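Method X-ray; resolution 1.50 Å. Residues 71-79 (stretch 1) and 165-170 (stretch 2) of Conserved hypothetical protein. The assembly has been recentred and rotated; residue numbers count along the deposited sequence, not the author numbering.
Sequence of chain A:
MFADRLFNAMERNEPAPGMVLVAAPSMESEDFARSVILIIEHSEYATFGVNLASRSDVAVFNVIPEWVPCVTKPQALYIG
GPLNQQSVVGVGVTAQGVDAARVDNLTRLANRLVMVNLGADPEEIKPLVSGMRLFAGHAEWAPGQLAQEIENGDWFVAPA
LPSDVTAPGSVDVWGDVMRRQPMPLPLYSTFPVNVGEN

Stretch 1 (71-79) VTKPQALYI
Stretch 2 (165-170) VTAPGS

This is a small, water-mediated packing contact, burying 199 Å² in total, in which two short segments of one chain meet without a single direct hydrogen bond. The segments run in the same sense: T72 CA lies 6.1 Å from T166 CA, K73 CA 6.6 Å from P168 CA, and P74 CA 6.2 Å from G169 CA.

Residues 72 to 74 are extended (phi/psi near -67/140, -64/144 and -78/137), with a cis peptide before P74; a strand follows at 76-79. T72 (chi1 m) points toward the other stretch, setting its CG2 3.7 Å from T166 O and its OG1 3.9 Å from CG2 of T166 (chi1 p, phi/psi -110/11). Both hydroxyls are hydrogen-bonded elsewhere in the structure; across this contact the two threonines meet only by packing.

K73 O and T166 O, two acceptors 4.4 Å apart, cannot bond each other; water 1 donates to both, at 2.5 Å from K73 O and 3.0 Å from T166 O. The CA-to-CB bond of K73 (m, t, m, t) points sideways, and the end of the side chain leads away.

P74, C-gamma endo, rests its CD 3.7 Å from G169 N. Glycine suits this spot: an ideal CB would lie a tight 3.3 Å from P74 CG. Y78 (chi1 m, chi2 58°) brings OH 4.1 Å from A167 O; water 2, 2.8 Å from Y78 OH, donates to P168 O at 3.0 Å.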

# COMPACT_ATOMS: atom_id res chain seq x y z
N VAL A 71 -7.90 -2.52 -14.14
CA VAL A 71 -7.63 -3.12 -12.83
C VAL A 71 -6.99 -4.50 -12.97
O VAL A 71 -7.49 -5.36 -13.69
CB VAL A 71 -8.90 -3.23 -11.97
CG1 VAL A 71 -8.61 -3.94 -10.65
CG2 VAL A 71 -9.48 -1.84 -11.70
N THR A 72 -5.87 -4.68 -12.27
CA THR A 72 -5.17 -5.95 -12.23
C THR A 72 -6.01 -7.00 -11.51
O THR A 72 -6.67 -6.71 -10.51
CB THR A 72 -3.84 -5.77 -11.49
OG1 THR A 72 -3.09 -4.72 -12.12
CG2 THR A 72 -3.05 -7.06 -11.44
N LYS A 73 -6.00 -8.23 -12.01
CA LYS A 73 -6.70 -9.31 -11.32
C LYS A 73 -6.06 -9.59 -9.96
O LYS A 73 -4.85 -9.47 -9.81
CB LYS A 73 -6.70 -10.59 -12.17
CG LYS A 73 -7.61 -10.52 -13.39
CD LYS A 73 -7.67 -11.83 -14.17
CE LYS A 73 -6.48 -12.03 -15.10
NZ LYS A 73 -6.79 -13.06 -16.14
N PRO A 74 -6.88 -9.94 -8.95
CA PRO A 74 -8.33 -10.03 -9.00
C PRO A 74 -9.01 -8.65 -8.93
O PRO A 74 -8.61 -7.78 -8.13
CB PRO A 74 -8.68 -10.87 -7.77
CG PRO A 74 -7.57 -10.67 -6.84
CD PRO A 74 -6.35 -10.30 -7.62
N GLN A 75 -10.03 -8.47 -9.76
CA GLN A 75 -10.67 -7.17 -9.93
C GLN A 75 -11.73 -6.97 -8.85
O GLN A 75 -12.92 -6.83 -9.13
CB GLN A 75 -11.23 -7.05 -11.35
CG GLN A 75 -10.15 -7.21 -12.41
CD GLN A 75 -10.67 -7.20 -13.82
OE1 GLN A 75 -11.68 -7.85 -14.13
NE2 GLN A 75 -9.99 -6.47 -14.70
N ALA A 76 -11.25 -6.98 -7.62
CA ALA A 76 -12.07 -6.78 -6.43
C ALA A 76 -11.51 -5.59 -5.68
O ALA A 76 -10.31 -5.31 -5.76
CB ALA A 76 -12.01 -8.02 -5.53
N LEU A 77 -12.37 -4.91 -4.94
CA LEU A 77 -11.91 -3.87 -4.04
C LEU A 77 -11.09 -4.54 -2.94
O LEU A 77 -11.46 -5.60 -2.41
CB LEU A 77 -13.09 -3.13 -3.41
CG LEU A 77 -13.92 -2.25 -4.36
CD1 LEU A 77 -15.10 -1.62 -3.61
CD2 LEU A 77 -13.05 -1.19 -4.98
N TYR A 78 -9.98 -3.90 -2.60
CA TYR A 78 -9.19 -4.26 -1.43
C TYR A 78 -9.62 -3.34 -0.28
O TYR A 78 -10.06 -2.22 -0.53
CB TYR A 78 -7.69 -4.15 -1.74
CG TYR A 78 -7.16 -5.40 -2.44
CD1 TYR A 78 -7.70 -5.83 -3.63
CD2 TYR A 78 -6.11 -6.14 -1.89
CE1 TYR A 78 -7.24 -6.97 -4.26
CE2 TYR A 78 -5.64 -7.29 -2.52
CZ TYR A 78 -6.20 -7.69 -3.71
OH TYR A 78 -5.73 -8.84 -4.34
N ILE A 79 -9.52 -3.83 0.95
CA ILE A 79 -9.90 -3.04 2.12
C ILE A 79 -8.68 -2.23 2.51
O ILE A 79 -7.70 -2.76 3.03
CB ILE A 79 -10.36 -3.93 3.27
CG1 ILE A 79 -11.53 -4.80 2.82
CG2 ILE A 79 -10.76 -3.06 4.49
CD1 ILE A 79 -12.77 -4.00 2.50
N VAL A 165 1.43 -4.08 -5.08
CA VAL A 165 0.17 -3.49 -5.52
C VAL A 165 -0.58 -4.37 -6.52
O VAL A 165 -1.81 -4.34 -6.57
CB VAL A 165 0.42 -2.10 -6.15
CG1 VAL A 165 -0.88 -1.50 -6.67
CG2 VAL A 165 1.10 -1.18 -5.13
N THR A 166 0.17 -5.17 -7.29
CA THR A 166 -0.39 -5.97 -8.38
C THR A 166 -0.37 -7.48 -8.09
O THR A 166 -0.66 -8.29 -8.96
CB THR A 166 0.34 -5.68 -9.71
OG1 THR A 166 1.73 -6.00 -9.58
CG2 THR A 166 0.19 -4.22 -10.11
N ALA A 167 -0.06 -7.84 -6.84
CA ALA A 167 0.05 -9.23 -6.45
C ALA A 167 -1.24 -10.03 -6.71
O ALA A 167 -2.32 -9.55 -6.42
CB ALA A 167 0.40 -9.32 -4.99
N PRO A 168 -1.12 -11.25 -7.25
CA PRO A 168 -2.25 -12.16 -7.34
C PRO A 168 -2.93 -12.41 -5.99
O PRO A 168 -2.30 -12.21 -4.96
CB PRO A 168 -1.60 -13.46 -7.85
CG PRO A 168 -0.41 -13.01 -8.56
CD PRO A 168 0.10 -11.82 -7.84
N GLY A 169 -4.18 -12.84 -5.99
CA GLY A 169 -4.92 -13.00 -4.73
C GLY A 169 -4.50 -14.19 -3.89
O GLY A 169 -4.92 -14.33 -2.75
N SER A 170 -3.67 -15.06 -4.46
CA SER A 170 -3.13 -16.22 -3.74
C SER A 170 -1.93 -15.86 -2.85
O SER A 170 -1.44 -16.71 -2.11
CB SER A 170 -2.71 -17.29 -4.73
OG SER A 170 -1.69 -16.82 -5.60
O HOH W 1 -2.48 -10.32 -10.17
O HOH W 2 -3.28 -9.89 -3.37